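Local structure of cytochrome c7 (Geobacter sulfurreducens, 3H34) at residues P7-F15 against T62-G70. The protein probably carries electrons through several covalently bound hemes, as a multiheme cytochrome of the class III family associated with Fe(III) respiration. Sequence-based numbering, arbitrary orientation.
Sequences PSKNGAVTF and TKCKLCHTG. With HEM (protoporphyrin IX containing Fe), chain D.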
loop_
_atom_site.group_PDB
_atom_site.type_symbol
_atom_site.label_atom_id
_atom_site.label_comp_id
_atom_site.label_asym_id
_atom_site.label_seq_id
_atom_site.Cartn_x
_atom_site.Cartn_y
_atom_site.Cartn_z
ATOM N N PRO A 7 1.820 9.463 6.441
ATOM C CA PRO A 7 1.207 10.789 6.571
ATOM C C PRO A 7 0.819 11.246 5.164
ATOM O O PRO A 7 1.515 10.929 4.201
ATOM C CB PRO A 7 2.338 11.632 7.156
ATOM C CG PRO A 7 3.125 10.637 7.953
ATOM C CD PRO A 7 3.174 9.449 7.025
ATOM N N SER A 8 -0.282 11.978 5.039
ATOM C CA SER A 8 -0.729 12.435 3.728
ATOM C C SER A 8 -1.595 13.684 3.802
ATOM O O SER A 8 -2.368 13.861 4.742
ATOM C CB SER A 8 -1.512 11.320 3.030
ATOM O OG SER A 8 -2.036 11.750 1.787
ATOM N N LYS A 9 -1.466 14.544 2.797
ATOM C CA LYS A 9 -2.249 15.770 2.745
ATOM C C LYS A 9 -3.715 15.435 2.494
ATOM O O LYS A 9 -4.591 16.291 2.631
ATOM C CB LYS A 9 -1.723 16.688 1.640
ATOM N N ASN A 10 -3.982 14.185 2.124
ATOM C CA ASN A 10 -5.355 13.762 1.875
ATOM C C ASN A 10 -5.844 12.830 2.981
ATOM O O ASN A 10 -6.900 12.206 2.855
ATOM C CB ASN A 10 -5.470 13.047 0.528
ATOM C CG ASN A 10 -6.913 12.863 0.095
ATOM O OD1 ASN A 10 -7.300 11.803 -0.397
ATOM N ND2 ASN A 10 -7.717 13.902 0.276
ATOM N N GLY A 11 -5.075 12.744 4.062
ATOM C CA GLY A 11 -5.446 11.887 5.176
ATOM C C GLY A 11 -4.453 10.752 5.346
ATOM O O GLY A 11 -4.083 10.104 4.370
ATOM N N ALA A 12 -4.024 10.506 6.582
ATOM C CA ALA A 12 -3.055 9.446 6.852
ATOM C C ALA A 12 -3.561 8.076 6.418
ATOM O O ALA A 12 -4.751 7.777 6.512
ATOM C CB ALA A 12 -2.703 9.421 8.336
ATOM N N VAL A 13 -2.642 7.247 5.935
ATOM C CA VAL A 13 -2.978 5.899 5.494
ATOM C C VAL A 13 -2.340 4.892 6.439
ATOM O O VAL A 13 -1.144 4.968 6.718
ATOM C CB VAL A 13 -2.453 5.633 4.067
ATOM C CG1 VAL A 13 -2.723 4.185 3.665
ATOM C CG2 VAL A 13 -3.105 6.590 3.084
ATOM N N THR A 14 -3.138 3.957 6.944
ATOM C CA THR A 14 -2.616 2.931 7.840
ATOM C C THR A 14 -2.417 1.675 7.012
ATOM O O THR A 14 -3.381 1.095 6.503
ATOM C CB THR A 14 -3.589 2.649 8.995
ATOM O OG1 THR A 14 -3.738 3.835 9.784
ATOM C CG2 THR A 14 -3.056 1.527 9.877
ATOM N N PHE A 15 -1.161 1.259 6.884
ATOM C CA PHE A 15 -0.807 0.102 6.074
ATOM C C PHE A 15 -0.375 -1.129 6.864
ATOM O O PHE A 15 0.657 -1.130 7.542
ATOM C CB PHE A 15 0.287 0.516 5.079
ATOM C CG PHE A 15 0.814 -0.610 4.231
ATOM C CD1 PHE A 15 -0.047 -1.431 3.510
ATOM C CD2 PHE A 15 2.181 -0.834 4.139
ATOM C CE1 PHE A 15 0.456 -2.458 2.705
ATOM C CE2 PHE A 15 2.689 -1.854 3.341
ATOM C CZ PHE A 15 1.826 -2.668 2.624
ATOM N N THR A 62 -10.744 0.968 -2.472
ATOM C CA THR A 62 -10.456 1.680 -3.708
ATOM C C THR A 62 -11.020 3.088 -3.558
ATOM O O THR A 62 -10.591 4.015 -4.240
ATOM C CB THR A 62 -11.076 0.989 -4.943
ATOM O OG1 THR A 62 -12.483 0.814 -4.749
ATOM C CG2 THR A 62 -10.420 -0.366 -5.170
ATOM N N LYS A 63 -11.983 3.240 -2.651
ATOM C CA LYS A 63 -12.586 4.544 -2.388
ATOM C C LYS A 63 -11.600 5.362 -1.557
ATOM O O LYS A 63 -11.038 4.868 -0.582
ATOM C CB LYS A 63 -13.909 4.385 -1.634
ATOM N N CYS A 64 -11.403 6.614 -1.958
ATOM C CA CYS A 64 -10.470 7.528 -1.304
ATOM C C CYS A 64 -10.408 7.478 0.221
ATOM O O CYS A 64 -9.358 7.197 0.803
ATOM C CB CYS A 64 -10.783 8.968 -1.718
ATOM S SG CYS A 64 -10.933 9.231 -3.510
ATOM N N LYS A 65 -11.536 7.767 0.859
ATOM C CA LYS A 65 -11.621 7.808 2.315
ATOM C C LYS A 65 -11.506 6.472 3.038
ATOM O O LYS A 65 -11.370 6.440 4.262
ATOM C CB LYS A 65 -12.925 8.497 2.728
ATOM C CG LYS A 65 -14.174 7.853 2.149
ATOM N N LEU A 66 -11.567 5.371 2.295
ATOM C CA LEU A 66 -11.465 4.057 2.912
ATOM C C LEU A 66 -10.002 3.652 3.049
ATOM O O LEU A 66 -9.673 2.671 3.715
ATOM C CB LEU A 66 -12.239 3.025 2.088
ATOM C CG LEU A 66 -13.731 3.346 1.950
ATOM C CD1 LEU A 66 -14.433 2.231 1.190
ATOM C CD2 LEU A 66 -14.349 3.518 3.333
ATOM N N CYS A 67 -9.125 4.420 2.414
ATOM C CA CYS A 67 -7.698 4.158 2.497
ATOM C C CYS A 67 -7.073 5.336 3.239
ATOM O O CYS A 67 -6.227 5.156 4.114
ATOM C CB CYS A 67 -7.101 4.020 1.103
ATOM S SG CYS A 67 -5.396 3.388 1.108
ATOM N N HIS A 68 -7.498 6.542 2.873
ATOM C CA HIS A 68 -7.039 7.761 3.531
ATOM C C HIS A 68 -7.996 7.950 4.703
ATOM O O HIS A 68 -8.913 8.767 4.639
ATOM C CB HIS A 68 -7.153 8.955 2.584
ATOM C CG HIS A 68 -6.099 8.991 1.524
ATOM N ND1 HIS A 68 -4.809 9.421 1.737
ATOM C CD2 HIS A 68 -6.156 8.623 0.219
ATOM C CE1 HIS A 68 -4.140 9.307 0.579
ATOM N NE2 HIS A 68 -4.916 8.825 -0.372
ATOM N N THR A 69 -7.777 7.183 5.765
ATOM C CA THR A 69 -8.638 7.216 6.947
ATOM C C THR A 69 -8.210 8.163 8.062
ATOM O O THR A 69 -9.001 8.456 8.959
ATOM C CB THR A 69 -8.752 5.816 7.568
ATOM O OG1 THR A 69 -7.453 5.383 7.990
ATOM C CG2 THR A 69 -9.312 4.826 6.559
ATOM N N GLY A 70 -6.965 8.628 8.015
ATOM C CA GLY A 70 -6.467 9.514 9.052
ATOM C C GLY A 70 -7.129 10.878 9.102
ATOM O O GLY A 70 -7.919 11.197 8.190
ATOM O OXT GLY A 70 -6.850 11.634 10.056
HETATM C CHA HEM D . -1.270 10.004 -1.732
HETATM C CHB HEM D . -5.646 11.483 -3.167
HETATM C CHC HEM D . -7.216 6.896 -3.115
HETATM C CHD HEM D . -3.122 5.611 -0.827
HETATM C C1A HEM D . -2.327 10.785 -2.170
HETATM C C2A HEM D . -2.238 12.216 -2.386
HETATM C C3A HEM D . -3.474 12.623 -2.759
HETATM C C4A HEM D . -4.323 11.467 -2.759
HETATM C CMA HEM D . -3.894 14.041 -3.124
HETATM C CAA HEM D . -1.005 13.076 -2.146
HETATM C CBA HEM D . -1.151 13.812 -0.823
HETATM C CGA HEM D . 0.130 14.494 -0.392
HETATM O O1A HEM D . 0.723 15.217 -1.220
HETATM O O2A HEM D . 0.540 14.308 0.775
HETATM C C1B HEM D . -6.438 10.353 -3.274
HETATM C C2B HEM D . -7.762 10.375 -3.834
HETATM C C3B HEM D . -8.182 9.082 -3.882
HETATM C C4B HEM D . -7.119 8.266 -3.333
HETATM C CMB HEM D . -8.564 11.615 -4.219
HETATM C CAB HEM D . -9.512 8.573 -4.415
HETATM C CBB HEM D . -9.734 8.806 -5.908
HETATM C C1C HEM D . -6.222 6.150 -2.474
HETATM C C2C HEM D . -6.381 4.761 -2.097
HETATM C C3C HEM D . -5.264 4.422 -1.375
HETATM C C4C HEM D . -4.416 5.593 -1.354
HETATM C CMC HEM D . -7.618 3.898 -2.365
HETATM C CAC HEM D . -4.926 3.128 -0.624
HETATM C CBC HEM D . -5.404 1.811 -1.227
HETATM C C1D HEM D . -2.266 6.703 -0.898
HETATM C C2D HEM D . -0.915 6.709 -0.376
HETATM C C3D HEM D . -0.360 7.898 -0.735
HETATM C C4D HEM D . -1.388 8.658 -1.406
HETATM C CMD HEM D . -0.231 5.602 0.416
HETATM C CAD HEM D . 1.101 8.304 -0.560
HETATM C CBD HEM D . 1.409 8.776 0.853
HETATM C CGD HEM D . 2.841 9.244 1.005
HETATM O O1D HEM D . 3.212 10.247 0.358
HETATM O O2D HEM D . 3.597 8.609 1.769
HETATM N NA HEM D . -3.623 10.329 -2.387
HETATM N NB HEM D . -6.037 9.048 -2.966
HETATM N NC HEM D . -5.009 6.660 -2.013
HETATM N ND HEM D . -2.560 7.925 -1.508
HETATM FE FE HEM D . -4.302 8.486 -2.228
HETATM O O HOH W 1 -4.120 12.738 8.537
HETATM O O HOH W 2 -5.921 3.650 6.394
#
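Gly11 O takes a hydrogen bond of 2.8 Å from His68 ND1, and the bond is nearly straight (165°). The acceptor lies 4° out of the imidazole plane, and the N-H meets a lone pair in the carbonyl plane, so the bond fixes the ring's rotation while NE2, across the ring, binds the heme iron at 2.0 Å. His47 supplies the other axial nitrogen. Glycine suits position 11 because at these backbone angles a CB would jam against the preceding carbonyl O.

The chain reaches Gly11 through a type I turn from Ser8. With OG anti to its own nitrogen (chi1 176°), Ser8 accepts from Asn10 N at 3.1 Å, forming an ST turn, while the same oxygen lies near His68 CE1. An alanine at Ser8 would remove this acceptor and is likely to leave Asn10 N without its mate and the turn less firmly set against the imidazole. Asn10 lays its CB over one face of the His68 ring, 4.0 Å from the centroid, in a CH-pi contact; its OD1 stands over the rim of that face and also sits above the porphyrin face, 3.2 Å from the heme meso carbon CHB. Lys9 N, meanwhile, donates to heme propionate O2A.

Val13 suits its place because its two methyls can serve two neighbours at once, CG1 against Cys67 SG at 3.8 Å and CG2 near His68 ND1. Just before the strand, Ala12 O accepts from Gly70 N (2.8 Å), while a water joins Thr14 N in the strand to Cys67 O and Thr69 OG1.

Cys64, Cys67 and His68 form the CXXCH heme c motif: two thioethers hold the porphyrin and the histidine ligates its iron. The bond to Gly11 O would probably strengthen the imidazole as an electron donor, favouring the ferric heme.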